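Local coordinates for GTPase-activating protein skywalker (Drosophila melanogaster, PDB 6R82) that acts as a GTPase-activating protein for Rab35 and regulates the recycling of synaptic vesicle proteins through endosomes, and is represented here by its TLDc domain, at residues E97-S102 against R107-W112; F128-A131 against I136-G139; W77-V82 against A91-G96; W21-I26 against G70-S75. All coordinates share one frame; numbering follows the deposited sequence.

How the interactions relate
All four contacts lie in the TLDc domain and meet one another through side chains and backbone. Interactions 1 and 4 have centres about 9 Å apart, and each has one segment on a pair of neighbouring strands, 99-104 and 68-73; the salt bridge from Arg25 NH1 to Glu97 OE2, 2.7 Å, ties them directly. Interactions 2 and 3, about 8 Å apart between centres, share the probable hydrogen bond between Phe93 N and Met129 O at 2.8 Å. Between interactions 3 and 4, Ser74 OG lies 2.9 Å from Thr95 N, a probable hydrogen bond. Interaction 2 packs on interaction 4 through Ile138 CD1, 3.8 Å from Ala71 CB, and on interaction 1 where Trp112 meets Phe128.

Interaction 1: E97-S102 against R107-W112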
loop_
_atom_site.group_PDB
_atom_site.type_symbol
_atom_site.label_atom_id
_atom_site.label_comp_id
_atom_site.label_asym_id
_atom_site.label_seq_id
_atom_site.Cartn_x
_atom_site.Cartn_y
_atom_site.Cartn_z
ATOM N N GLU A 97 -0.645 -10.168 7.135
ATOM C CA GLU A 97 -1.917 -9.795 6.511
ATOM C C GLU A 97 -1.733 -8.786 5.388
ATOM O O GLU A 97 -2.644 -8.613 4.567
ATOM C CB GLU A 97 -2.890 -9.239 7.567
ATOM C CG GLU A 97 -3.479 -10.308 8.506
ATOM C CD GLU A 97 -4.712 -9.811 9.299
ATOM O OE1 GLU A 97 -4.567 -8.866 10.112
ATOM O OE2 GLU A 97 -5.826 -10.369 9.114
ATOM N N THR A 98 -0.580 -8.115 5.335
ATOM C CA THR A 98 -0.267 -7.204 4.238
ATOM C C THR A 98 -0.273 -7.964 2.913
ATOM O O THR A 98 0.209 -9.093 2.836
ATOM C CB THR A 98 1.116 -6.571 4.474
ATOM O OG1 THR A 98 1.114 -5.820 5.701
ATOM C CG2 THR A 98 1.532 -5.690 3.309
ATOM N N PHE A 99 -0.827 -7.354 1.862
ATOM C CA PHE A 99 -0.793 -8.000 0.555
ATOM C C PHE A 99 -0.780 -6.939 -0.525
ATOM O O PHE A 99 -1.231 -5.810 -0.310
ATOM C CB PHE A 99 -1.973 -8.977 0.333
ATOM C CG PHE A 99 -3.354 -8.323 0.272
ATOM C CD1 PHE A 99 -3.845 -7.780 -0.914
ATOM C CD2 PHE A 99 -4.174 -8.305 1.393
ATOM C CE1 PHE A 99 -5.118 -7.210 -0.976
ATOM C CE2 PHE A 99 -5.454 -7.743 1.344
ATOM C CZ PHE A 99 -5.921 -7.181 0.162
ATOM N N LEU A 100 -0.252 -7.314 -1.689
ATOM C CA LEU A 100 -0.279 -6.482 -2.885
ATOM C C LEU A 100 -1.450 -6.865 -3.780
ATOM O O LEU A 100 -1.934 -7.996 -3.765
ATOM C CB LEU A 100 1.007 -6.624 -3.698
ATOM C CG LEU A 100 2.364 -6.520 -3.027
ATOM C CD1 LEU A 100 3.390 -7.181 -3.933
ATOM C CD2 LEU A 100 2.682 -5.049 -2.801
ATOM N N PHE A 101 -1.872 -5.911 -4.596
ATOM C CA PHE A 101 -2.879 -6.175 -5.608
ATOM C C PHE A 101 -2.571 -5.325 -6.829
ATOM O O PHE A 101 -1.852 -4.323 -6.747
ATOM C CB PHE A 101 -4.298 -5.876 -5.095
ATOM C CG PHE A 101 -4.550 -4.421 -4.825
ATOM C CD1 PHE A 101 -4.982 -3.574 -5.829
ATOM C CD2 PHE A 101 -4.341 -3.896 -3.559
ATOM C CE1 PHE A 101 -5.206 -2.225 -5.583
ATOM C CE2 PHE A 101 -4.568 -2.555 -3.299
ATOM C CZ PHE A 101 -5.002 -1.714 -4.316
ATOM N N SER A 102 -3.137 -5.736 -7.964
ATOM C CA SER A 102 -3.226 -4.899 -9.151
ATOM C C SER A 102 -4.638 -5.001 -9.700
ATOM O O SER A 102 -5.260 -6.064 -9.640
ATOM C CB SER A 102 -2.210 -5.311 -10.238
ATOM O OG SER A 102 -2.171 -6.717 -10.412
ATOM N N ARG A 107 -5.225 -8.169 -13.211
ATOM C CA ARG A 107 -6.004 -8.129 -11.977
ATOM C C ARG A 107 -5.617 -9.345 -11.149
ATOM O O ARG A 107 -5.935 -10.477 -11.525
ATOM C CB ARG A 107 -7.504 -8.107 -12.271
ATOM C CG ARG A 107 -8.356 -7.885 -11.053
ATOM C CD ARG A 107 -9.833 -7.701 -11.397
ATOM N NE ARG A 107 -10.630 -7.749 -10.178
ATOM C CZ ARG A 107 -10.909 -8.872 -9.519
ATOM N NH1 ARG A 107 -11.617 -8.833 -8.398
ATOM N NH2 ARG A 107 -10.484 -10.041 -9.981
ATOM N N ALA A 108 -4.925 -9.120 -10.034
ATOM C CA ALA A 108 -4.428 -10.227 -9.231
ATOM C C ALA A 108 -4.214 -9.772 -7.797
ATOM O O ALA A 108 -4.060 -8.581 -7.514
ATOM C CB ALA A 108 -3.123 -10.791 -9.800
ATOM N N LYS A 109 -4.186 -10.752 -6.894
ATOM C CA LYS A 109 -3.883 -10.526 -5.489
ATOM C C LYS A 109 -2.646 -11.341 -5.146
ATOM O O LYS A 109 -2.620 -12.553 -5.373
ATOM C CB LYS A 109 -5.057 -10.921 -4.592
ATOM C CG LYS A 109 -4.750 -10.790 -3.107
ATOM C CD LYS A 109 -5.793 -11.475 -2.230
ATOM C CE LYS A 109 -5.433 -11.303 -0.755
ATOM N NZ LYS A 109 -6.470 -11.820 0.167
ATOM N N TYR A 110 -1.616 -10.677 -4.620
ATOM C CA TYR A 110 -0.407 -11.377 -4.202
ATOM C C TYR A 110 -0.321 -11.379 -2.685
ATOM O O TYR A 110 0.151 -10.395 -2.086
ATOM C CB TYR A 110 0.838 -10.736 -4.817
ATOM C CG TYR A 110 0.731 -10.655 -6.315
ATOM C CD1 TYR A 110 1.057 -11.748 -7.110
ATOM C CD2 TYR A 110 0.259 -9.504 -6.934
ATOM C CE1 TYR A 110 0.939 -11.687 -8.477
ATOM C CE2 TYR A 110 0.132 -9.431 -8.299
ATOM C CZ TYR A 110 0.478 -10.527 -9.070
ATOM O OH TYR A 110 0.355 -10.459 -10.439
ATOM N N PRO A 111 -0.765 -12.446 -2.021
ATOM C CA PRO A 111 -0.616 -12.538 -0.566
ATOM C C PRO A 111 0.818 -12.856 -0.167
ATOM O O PRO A 111 1.692 -13.121 -0.995
ATOM C CB PRO A 111 -1.561 -13.684 -0.189
ATOM C CG PRO A 111 -1.598 -14.538 -1.426
ATOM C CD PRO A 111 -1.514 -13.584 -2.580
ATOM N N TRP A 112 1.052 -12.805 1.142
ATOM C CA TRP A 112 2.335 -13.203 1.696
ATOM C C TRP A 112 2.598 -14.676 1.392
ATOM O O TRP A 112 1.714 -15.524 1.540
ATOM C CB TRP A 112 2.332 -12.964 3.206
ATOM C CG TRP A 112 3.547 -13.440 3.921
ATOM C CD1 TRP A 112 4.844 -13.305 3.514
ATOM C CD2 TRP A 112 3.590 -14.115 5.192
ATOM N NE1 TRP A 112 5.691 -13.854 4.451
ATOM C CE2 TRP A 112 4.948 -14.360 5.487
ATOM C CE3 TRP A 112 2.614 -14.531 6.107
ATOM C CZ2 TRP A 112 5.357 -15.004 6.658
ATOM C CZ3 TRP A 112 3.019 -15.174 7.271
ATOM C CH2 TRP A 112 4.378 -15.404 7.535
HETATM O O HOH W 1 -0.771 -11.553 2.936
#
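Lys109 lays its side chain over the ring of Phe99, at about a right angle to it. From Lys109 CB the chain leaves with CG anti to the backbone N (chi1 176°) and stays extended to its end. Lys109 CG stands above the rim of the ring, on the same side as CE, 3.8 Å from Phe99 CD1, and also lies near Leu100 O. One step past CD, Lys109 CE stands over the middle of the ring, 3.8 Å from its centroid, a CH-pi contact. Lys109 NZ is still over the same face, 4.5 Å from the centroid: a cation-pi contact, with the ammonium also hydrogen-bonded to Trp21 O.

Underneath runs an antiparallel beta hairpin. Leu100 and Tyr110 form one hydrogen-bonded pair, Leu100 N to Tyr110 O 3.1 Å and Tyr110 N to Leu100 O 2.8 Å; Ser102 and Ala108 form the next. Beyond the pairing a water takes over, accepting from Trp112 N and donating to Thr98 O at 2.6 Å where the two backbones have drawn too far apart to bond directly.

Strand 99-104 pairs on its other side with strand 68-73, where Phe99 meets the ring of Tyr72. Phe101 reaches Leu18 of helix 13-18, while Leu100, on the opposite face, touches Ala145 and Phe163 in loops.

Interaction 2: F128-A131 against I136-G139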
loop_
_atom_site.group_PDB
_atom_site.type_symbol
_atom_site.label_atom_id
_atom_site.label_comp_id
_atom_site.label_asym_id
_atom_site.label_seq_id
_atom_site.Cartn_x
_atom_site.Cartn_y
_atom_site.Cartn_z
ATOM N N PHE A 128 7.603 -6.461 4.769
ATOM C CA PHE A 128 6.297 -5.950 4.357
ATOM C C PHE A 128 6.310 -4.458 4.033
ATOM O O PHE A 128 6.003 -4.070 2.903
ATOM C CB PHE A 128 5.269 -6.279 5.451
ATOM C CG PHE A 128 5.131 -7.752 5.699
ATOM C CD1 PHE A 128 4.732 -8.603 4.678
ATOM C CD2 PHE A 128 5.437 -8.296 6.935
ATOM C CE1 PHE A 128 4.636 -9.979 4.893
ATOM C CE2 PHE A 128 5.334 -9.667 7.155
ATOM C CZ PHE A 128 4.930 -10.505 6.125
ATOM N N MET A 129 6.643 -3.612 5.005
ATOM C CA MET A 129 6.554 -2.163 4.866
ATOM C C MET A 129 7.845 -1.526 5.366
ATOM O O MET A 129 8.438 -2.000 6.334
ATOM C CB MET A 129 5.367 -1.574 5.677
ATOM C CG MET A 129 3.984 -2.221 5.414
ATOM S SD MET A 129 2.764 -1.845 6.721
ATOM C CE MET A 129 2.556 -0.081 6.485
ATOM N N ALA A 130 8.255 -0.435 4.718
ATOM C CA ALA A 130 9.381 0.378 5.177
ATOM C C ALA A 130 9.182 1.807 4.683
ATOM O O ALA A 130 8.606 2.017 3.616
ATOM C CB ALA A 130 10.724 -0.182 4.690
ATOM N N ALA A 131 9.628 2.787 5.468
ATOM C CA ALA A 131 9.390 4.181 5.100
ATOM C C ALA A 131 10.344 5.098 5.849
ATOM O O ALA A 131 10.655 4.867 7.019
ATOM C CB ALA A 131 7.938 4.596 5.398
ATOM N N ILE A 136 8.950 5.555 0.475
ATOM C CA ILE A 136 8.024 4.606 1.063
ATOM C C ILE A 136 8.039 3.374 0.170
ATOM O O ILE A 136 8.040 3.499 -1.059
ATOM C CB ILE A 136 6.616 5.223 1.194
ATOM C CG1 ILE A 136 5.770 4.449 2.187
ATOM C CG2 ILE A 136 5.907 5.349 -0.153
ATOM C CD1 ILE A 136 4.959 5.362 3.077
ATOM N N THR A 137 8.121 2.188 0.773
ATOM C CA THR A 137 8.217 0.966 -0.015
ATOM C C THR A 137 7.387 -0.134 0.634
ATOM O O THR A 137 7.167 -0.136 1.849
ATOM C CB THR A 137 9.687 0.509 -0.191
ATOM O OG1 THR A 137 9.758 -0.623 -1.071
ATOM C CG2 THR A 137 10.296 0.125 1.129
ATOM N N ILE A 138 6.919 -1.071 -0.196
ATOM C CA ILE A 138 6.112 -2.206 0.253
ATOM C C ILE A 138 6.570 -3.450 -0.495
ATOM O O ILE A 138 6.634 -3.445 -1.727
ATOM C CB ILE A 138 4.607 -1.976 0.009
ATOM C CG1 ILE A 138 4.124 -0.703 0.712
ATOM C CG2 ILE A 138 3.798 -3.210 0.432
ATOM C CD1 ILE A 138 2.788 -0.227 0.222
ATOM N N GLY A 139 6.860 -4.518 0.242
ATOM C CA GLY A 139 7.283 -5.763 -0.368
ATOM C C GLY A 139 8.760 -5.787 -0.710
ATOM O O GLY A 139 9.186 -5.232 -1.730
#
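Ala130 and Thr137 face each other across the hairpin, and the methyls do the touching: Ala130 CB is 3.6 Å from Thr137 CG2. The threonine's first torsion decides this. With OG1 anti to the backbone N (chi1 -175°), the methyl is the branch left beside the alanine, while OG1 bonds to Ile146 O on the next strand. The two residues are a hydrogen-bonded pair, Thr137 N giving to Ala130 O at 2.9 Å and Ala130 N to Thr137 O at 3.1 Å.

On the other face of the sheet, Ala131 stands opposite Ile136 and Met129 opposite Ile138, both non-hydrogen-bonded pairs. Ile136 sends CG1 and CD1 alongside the alanine methyl, CD1 coming to 3.9 Å from Ala131 CB. Ile138 meets a backbone oxygen instead of the methionine: its CG2 lies 3.4 Å from Phe128 O. The same oxygen takes a CA-H contact from Ile138 CA and the hydrogen bond from Gly139 N, 2.8 Å, so three groups of segment 136-139 gather round one carbonyl. Gly139 has a backbone conformation (phi 82°, psi 100°) in which a CB would run into the carbonyl oxygen of Ile138.

Strand 135-138 pairs onward with strand 146-149. The face carrying Met129, Ala131, Ile136 and Ile138 looks inward: Ile138 packs on Ala71 and Cys73 of strand 68-73, Ile136 and Ala131 on Tyr48 of helix 44-51.

Interaction 3: W77-V82 against A91-G96; sequences WFERNV and AYFGTG
Phe93 pushes its ring against the 3-10 turn of 77-81, and almost everything the two segments share is made by that ring.

Apolar contact between side chains comes first. Phe93 CZ comes to 3.8 Å from Trp77 CE3, the indole atom lying near the plane of the phenyl ring at its edge, with the two rings crossing at 84°. Glu79 CB approaches from above, 3.7 Å from Phe93 CD2, and Arg80 CB rises on that same side, equally close to Phe93 CE1.

Backbone also meets ring. The peptide joining Glu79 to Arg80 lies over this face of Phe93, and Arg80 CA comes to 3.5 Å from Phe93 CE1.

The polar bonds are internal to 77-82 and hold the turn together: Trp77 O accepts from Arg80 N and from Arg80 NH1, each at 3.0 Å, the donors arriving from opposite faces of the carbonyl. Arg80 NH1 is also salt-bridged to Glu52.

With an alanine here in place of Phe93, the Glu79-Arg80 peptide and Trp77 CE3 would probably lose their shared partner and a gap would open beneath the turn.

Both segments belong to the long connection between strands 68-73 and 99-104 of the TLDc domain's sheet, and Phe93 folds its later part onto the turn. The Phe93 side chain also touches Met129 of strand 129-131, and Trp77 spans from that strand and strand 135-138 to Phe47 of helix 44-51.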
loop_
_atom_site.group_PDB
_atom_site.type_symbol
_atom_site.label_atom_id
_atom_site.label_comp_id
_atom_site.label_asym_id
_atom_site.label_seq_id
_atom_site.Cartn_x
_atom_site.Cartn_y
_atom_site.Cartn_z
ATOM N N TRP A 77 1.849 3.487 9.675
ATOM C CA TRP A 77 3.124 3.972 9.164
ATOM C C TRP A 77 3.938 4.637 10.264
ATOM O O TRP A 77 5.154 4.757 10.128
ATOM C CB TRP A 77 2.896 4.922 7.985
ATOM C CG TRP A 77 2.447 4.205 6.717
ATOM C CD1 TRP A 77 1.184 4.161 6.209
ATOM C CD2 TRP A 77 3.266 3.442 5.817
ATOM N NE1 TRP A 77 1.162 3.414 5.057
ATOM C CE2 TRP A 77 2.426 2.959 4.794
ATOM C CE3 TRP A 77 4.626 3.111 5.786
ATOM C CZ2 TRP A 77 2.900 2.173 3.727
ATOM C CZ3 TRP A 77 5.098 2.313 4.732
ATOM C CH2 TRP A 77 4.235 1.863 3.714
ATOM N N PHE A 78 3.288 5.047 11.361
ATOM C CA PHE A 78 3.994 5.535 12.540
ATOM C C PHE A 78 5.090 4.577 12.987
ATOM O O PHE A 78 6.098 5.015 13.546
ATOM C CB PHE A 78 3.000 5.736 13.684
ATOM C CG PHE A 78 3.598 6.331 14.945
ATOM C CD1 PHE A 78 3.673 7.707 15.104
ATOM C CD2 PHE A 78 4.034 5.505 15.985
ATOM C CE1 PHE A 78 4.196 8.271 16.272
ATOM C CE2 PHE A 78 4.558 6.046 17.155
ATOM C CZ PHE A 78 4.643 7.431 17.302
ATOM N N GLU A 79 4.906 3.275 12.767
ATOM C CA GLU A 79 5.878 2.291 13.237
ATOM C C GLU A 79 7.155 2.245 12.397
ATOM O O GLU A 79 8.047 1.464 12.718
ATOM C CB GLU A 79 5.227 0.900 13.285
ATOM C CG GLU A 79 4.185 0.793 14.430
ATOM C CD GLU A 79 3.512 -0.582 14.526
ATOM O OE1 GLU A 79 3.922 -1.518 13.812
ATOM O OE2 GLU A 79 2.564 -0.721 15.334
ATOM N N ARG A 80 7.277 3.074 11.355
ATOM C CA ARG A 80 8.488 3.067 10.541
ATOM C C ARG A 80 9.737 3.410 11.350
ATOM O O ARG A 80 10.848 3.093 10.904
ATOM C CB ARG A 80 8.336 4.047 9.376
ATOM C CG ARG A 80 8.193 5.491 9.838
ATOM C CD ARG A 80 7.757 6.419 8.719
ATOM N NE ARG A 80 7.740 7.818 9.161
ATOM C CZ ARG A 80 6.719 8.411 9.782
ATOM N NH1 ARG A 80 5.586 7.735 10.056
ATOM N NH2 ARG A 80 6.825 9.680 10.144
ATOM N N ASN A 81 9.586 4.044 12.522
ATOM C CA ASN A 81 10.713 4.550 13.297
ATOM C C ASN A 81 11.008 3.713 14.532
ATOM O O ASN A 81 11.843 4.109 15.346
ATOM C CB ASN A 81 10.475 6.006 13.702
ATOM C CG ASN A 81 10.611 6.957 12.537
ATOM O OD1 ASN A 81 11.545 6.840 11.750
ATOM N ND2 ASN A 81 9.683 7.911 12.421
ATOM N N VAL A 82 10.335 2.570 14.693
ATOM C CA VAL A 82 10.550 1.725 15.859
ATOM C C VAL A 82 11.990 1.215 15.859
ATOM O O VAL A 82 12.533 0.827 14.817
ATOM C CB VAL A 82 9.534 0.568 15.856
ATOM C CG1 VAL A 82 9.991 -0.581 16.755
ATOM C CG2 VAL A 82 8.127 1.089 16.266
ATOM N N ALA A 91 14.254 -1.411 9.738
ATOM C CA ALA A 91 13.860 -1.024 8.386
ATOM C C ALA A 91 12.429 -1.464 8.088
ATOM O O ALA A 91 11.536 -0.629 7.889
ATOM C CB ALA A 91 14.831 -1.620 7.367
ATOM N N TYR A 92 12.180 -2.770 8.099
ATOM C CA TYR A 92 10.908 -3.330 7.664
ATOM C C TYR A 92 10.020 -3.655 8.860
ATOM O O TYR A 92 10.498 -4.130 9.894
ATOM C CB TYR A 92 11.133 -4.589 6.822
ATOM C CG TYR A 92 11.432 -4.280 5.372
ATOM C CD1 TYR A 92 10.396 -4.045 4.473
ATOM C CD2 TYR A 92 12.749 -4.206 4.898
ATOM C CE1 TYR A 92 10.646 -3.751 3.149
ATOM C CE2 TYR A 92 13.013 -3.915 3.554
ATOM C CZ TYR A 92 11.955 -3.689 2.689
ATOM O OH TYR A 92 12.166 -3.391 1.360
ATOM N N PHE A 93 8.719 -3.405 8.710
ATOM C CA PHE A 93 7.758 -3.704 9.763
ATOM C C PHE A 93 6.460 -4.194 9.121
ATOM O O PHE A 93 6.322 -4.209 7.896
ATOM C CB PHE A 93 7.524 -2.479 10.663
ATOM C CG PHE A 93 6.913 -1.292 9.940
ATOM C CD1 PHE A 93 7.688 -0.478 9.125
ATOM C CD2 PHE A 93 5.559 -1.001 10.080
ATOM C CE1 PHE A 93 7.139 0.616 8.466
ATOM C CE2 PHE A 93 4.996 0.079 9.422
ATOM C CZ PHE A 93 5.786 0.894 8.610
ATOM N N GLY A 94 5.515 -4.623 9.951
ATOM C CA GLY A 94 4.211 -5.080 9.486
ATOM C C GLY A 94 3.976 -6.559 9.757
ATOM O O GLY A 94 4.812 -7.260 10.324
ATOM N N THR A 95 2.790 -7.024 9.358
ATOM C CA THR A 95 2.418 -8.424 9.537
ATOM C C THR A 95 2.063 -9.066 8.201
ATOM O O THR A 95 1.887 -8.395 7.176
ATOM C CB THR A 95 1.223 -8.594 10.487
ATOM O OG1 THR A 95 0.013 -8.321 9.761
ATOM C CG2 THR A 95 1.328 -7.678 11.681
ATOM N N GLY A 96 1.920 -10.394 8.250
ATOM C CA GLY A 96 1.587 -11.215 7.103
ATOM C C GLY A 96 0.193 -11.028 6.538
ATOM O O GLY A 96 -0.129 -11.686 5.542
#

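Interaction 4: W21-I26 against G70-S75; sequences WLPVRI and GAYCSS
Leu22 and Tyr72 have the nearest CA atoms across this contact, 7.7 Å apart, too far for their backbones to bond, so the loop 21-26 meets strand 68-73 through side chains while a bond from Ile26 N to Pro23 O turns it back on itself. Tyr72 does the reaching. Its CG is anti to the backbone N (chi1 174°), and the ring extends from the strand into the bend of the loop. Pro23 covers one face: its CD, displaced toward the rim, sits 4.0 Å from the ring centroid in a CH-pi contact and 3.6 Å from Tyr72 CZ. Leu22 crosses the tyrosine at about a right angle, CD2 lying 3.8 Å from Tyr72 CD1. On the loop side the hydroxyl is met by two carbons, with Ile26 CG1 3.5 Å and Pro23 CG 3.6 Å from Tyr72 OH.

This joins the segment following helix 13-18 to the antiparallel sheet of the TLDc domain, in which strand 68-73 runs between strands 57-63 and 99-104. Were a serine to replace Tyr72, Pro23 would probably lose the ring face it packs on and Leu22 and Ile26 their common neighbour, leaving the loop less firmly seated.

Leu22 and Ile26 also pack on Phe184 of strand 173-185.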
loop_
_atom_site.group_PDB
_atom_site.type_symbol
_atom_site.label_atom_id
_atom_site.label_comp_id
_atom_site.label_asym_id
_atom_site.label_seq_id
_atom_site.Cartn_x
_atom_site.Cartn_y
_atom_site.Cartn_z
ATOM N N TRP A 21 -11.308 -9.014 -1.214
ATOM C CA TRP A 21 -9.946 -9.459 -0.919
ATOM C C TRP A 21 -9.457 -9.074 0.474
ATOM O O TRP A 21 -8.432 -9.607 0.921
ATOM C CB TRP A 21 -8.967 -8.902 -1.948
ATOM C CG TRP A 21 -9.112 -9.500 -3.296
ATOM C CD1 TRP A 21 -9.711 -10.690 -3.613
ATOM C CD2 TRP A 21 -8.648 -8.944 -4.524
ATOM N NE1 TRP A 21 -9.645 -10.901 -4.970
ATOM C CE2 TRP A 21 -8.998 -9.841 -5.550
ATOM C CE3 TRP A 21 -7.966 -7.774 -4.857
ATOM C CZ2 TRP A 21 -8.693 -9.600 -6.883
ATOM C CZ3 TRP A 21 -7.664 -7.540 -6.180
ATOM C CH2 TRP A 21 -8.022 -8.448 -7.174
ATOM N N LEU A 22 -10.146 -8.158 1.167
ATOM C CA LEU A 22 -9.716 -7.731 2.491
ATOM C C LEU A 22 -9.916 -8.863 3.492
ATOM O O LEU A 22 -10.704 -9.781 3.247
ATOM C CB LEU A 22 -10.499 -6.499 2.943
ATOM C CG LEU A 22 -10.534 -5.273 2.029
ATOM C CD1 LEU A 22 -11.573 -4.287 2.535
ATOM C CD2 LEU A 22 -9.167 -4.603 1.925
ATOM N N PRO A 23 -9.205 -8.833 4.625
ATOM C CA PRO A 23 -9.506 -9.795 5.697
ATOM C C PRO A 23 -10.971 -9.687 6.105
ATOM O O PRO A 23 -11.546 -8.595 6.152
ATOM C CB PRO A 23 -8.565 -9.376 6.833
ATOM C CG PRO A 23 -7.424 -8.659 6.122
ATOM C CD PRO A 23 -8.078 -7.944 4.979
ATOM N N VAL A 24 -11.577 -10.840 6.383
ATOM C CA VAL A 24 -13.033 -10.893 6.492
ATOM C C VAL A 24 -13.536 -9.946 7.583
ATOM O O VAL A 24 -14.558 -9.277 7.410
ATOM C CB VAL A 24 -13.494 -12.353 6.705
ATOM C CG1 VAL A 24 -12.879 -12.958 7.975
ATOM C CG2 VAL A 24 -15.012 -12.442 6.744
ATOM N N ARG A 25 -12.810 -9.821 8.703
ATOM C CA ARG A 25 -13.306 -8.943 9.769
ATOM C C ARG A 25 -13.309 -7.477 9.348
ATOM O O ARG A 25 -14.102 -6.687 9.874
ATOM C CB ARG A 25 -12.482 -9.111 11.047
ATOM C CG ARG A 25 -11.114 -8.428 11.023
ATOM C CD ARG A 25 -10.227 -8.967 12.158
ATOM N NE ARG A 25 -8.955 -8.252 12.233
ATOM C CZ ARG A 25 -7.888 -8.549 11.501
ATOM N NH1 ARG A 25 -7.921 -9.563 10.642
ATOM N NH2 ARG A 25 -6.780 -7.836 11.634
ATOM N N ILE A 26 -12.433 -7.098 8.413
ATOM C CA ILE A 26 -12.324 -5.708 7.993
ATOM C C ILE A 26 -13.504 -5.298 7.116
ATOM O O ILE A 26 -13.871 -4.114 7.079
ATOM C CB ILE A 26 -10.979 -5.491 7.268
ATOM C CG1 ILE A 26 -9.813 -5.881 8.185
ATOM C CG2 ILE A 26 -10.811 -4.037 6.843
ATOM C CD1 ILE A 26 -9.837 -5.162 9.509
ATOM N N GLY A 70 -1.762 -1.355 -5.917
ATOM C CA GLY A 70 -1.617 -0.842 -4.569
ATOM C C GLY A 70 -1.369 -1.952 -3.571
ATOM O O GLY A 70 -0.879 -3.027 -3.926
ATOM N N ALA A 71 -1.691 -1.665 -2.309
ATOM C CA ALA A 71 -1.442 -2.639 -1.257
ATOM C C ALA A 71 -2.362 -2.411 -0.067
ATOM O O ALA A 71 -2.664 -1.271 0.292
ATOM C CB ALA A 71 0.012 -2.588 -0.777
ATOM N N TYR A 72 -2.778 -3.509 0.550
ATOM C CA TYR A 72 -3.368 -3.484 1.877
ATOM C C TYR A 72 -2.223 -3.548 2.886
ATOM O O TYR A 72 -1.420 -4.484 2.855
ATOM C CB TYR A 72 -4.340 -4.657 2.038
ATOM C CG TYR A 72 -4.918 -4.838 3.421
ATOM C CD1 TYR A 72 -5.992 -4.071 3.851
ATOM C CD2 TYR A 72 -4.396 -5.772 4.294
ATOM C CE1 TYR A 72 -6.527 -4.232 5.122
ATOM C CE2 TYR A 72 -4.927 -5.942 5.575
ATOM C CZ TYR A 72 -5.991 -5.164 5.971
ATOM O OH TYR A 72 -6.513 -5.329 7.226
ATOM N N CYS A 73 -2.137 -2.549 3.766
ATOM C CA CYS A 73 -1.052 -2.450 4.737
ATOM C C CYS A 73 -1.568 -2.732 6.137
ATOM O O CYS A 73 -2.460 -2.035 6.625
ATOM C CB CYS A 73 -0.415 -1.065 4.682
ATOM S SG CYS A 73 0.145 -0.619 3.012
ATOM N N SER A 74 -0.962 -3.710 6.807
ATOM C CA SER A 74 -1.479 -4.156 8.096
ATOM C C SER A 74 -1.227 -3.165 9.238
ATOM O O SER A 74 -1.986 -3.165 10.209
ATOM C CB SER A 74 -0.859 -5.505 8.452
ATOM O OG SER A 74 0.555 -5.375 8.498
ATOM N N SER A 75 -0.191 -2.322 9.170
ATOM C CA SER A 75 0.288 -1.629 10.364
ATOM C C SER A 75 0.389 -0.128 10.131
ATOM O O SER A 75 0.485 0.339 8.991
ATOM C CB SER A 75 1.660 -2.173 10.796
ATOM O OG SER A 75 1.642 -3.582 10.793
#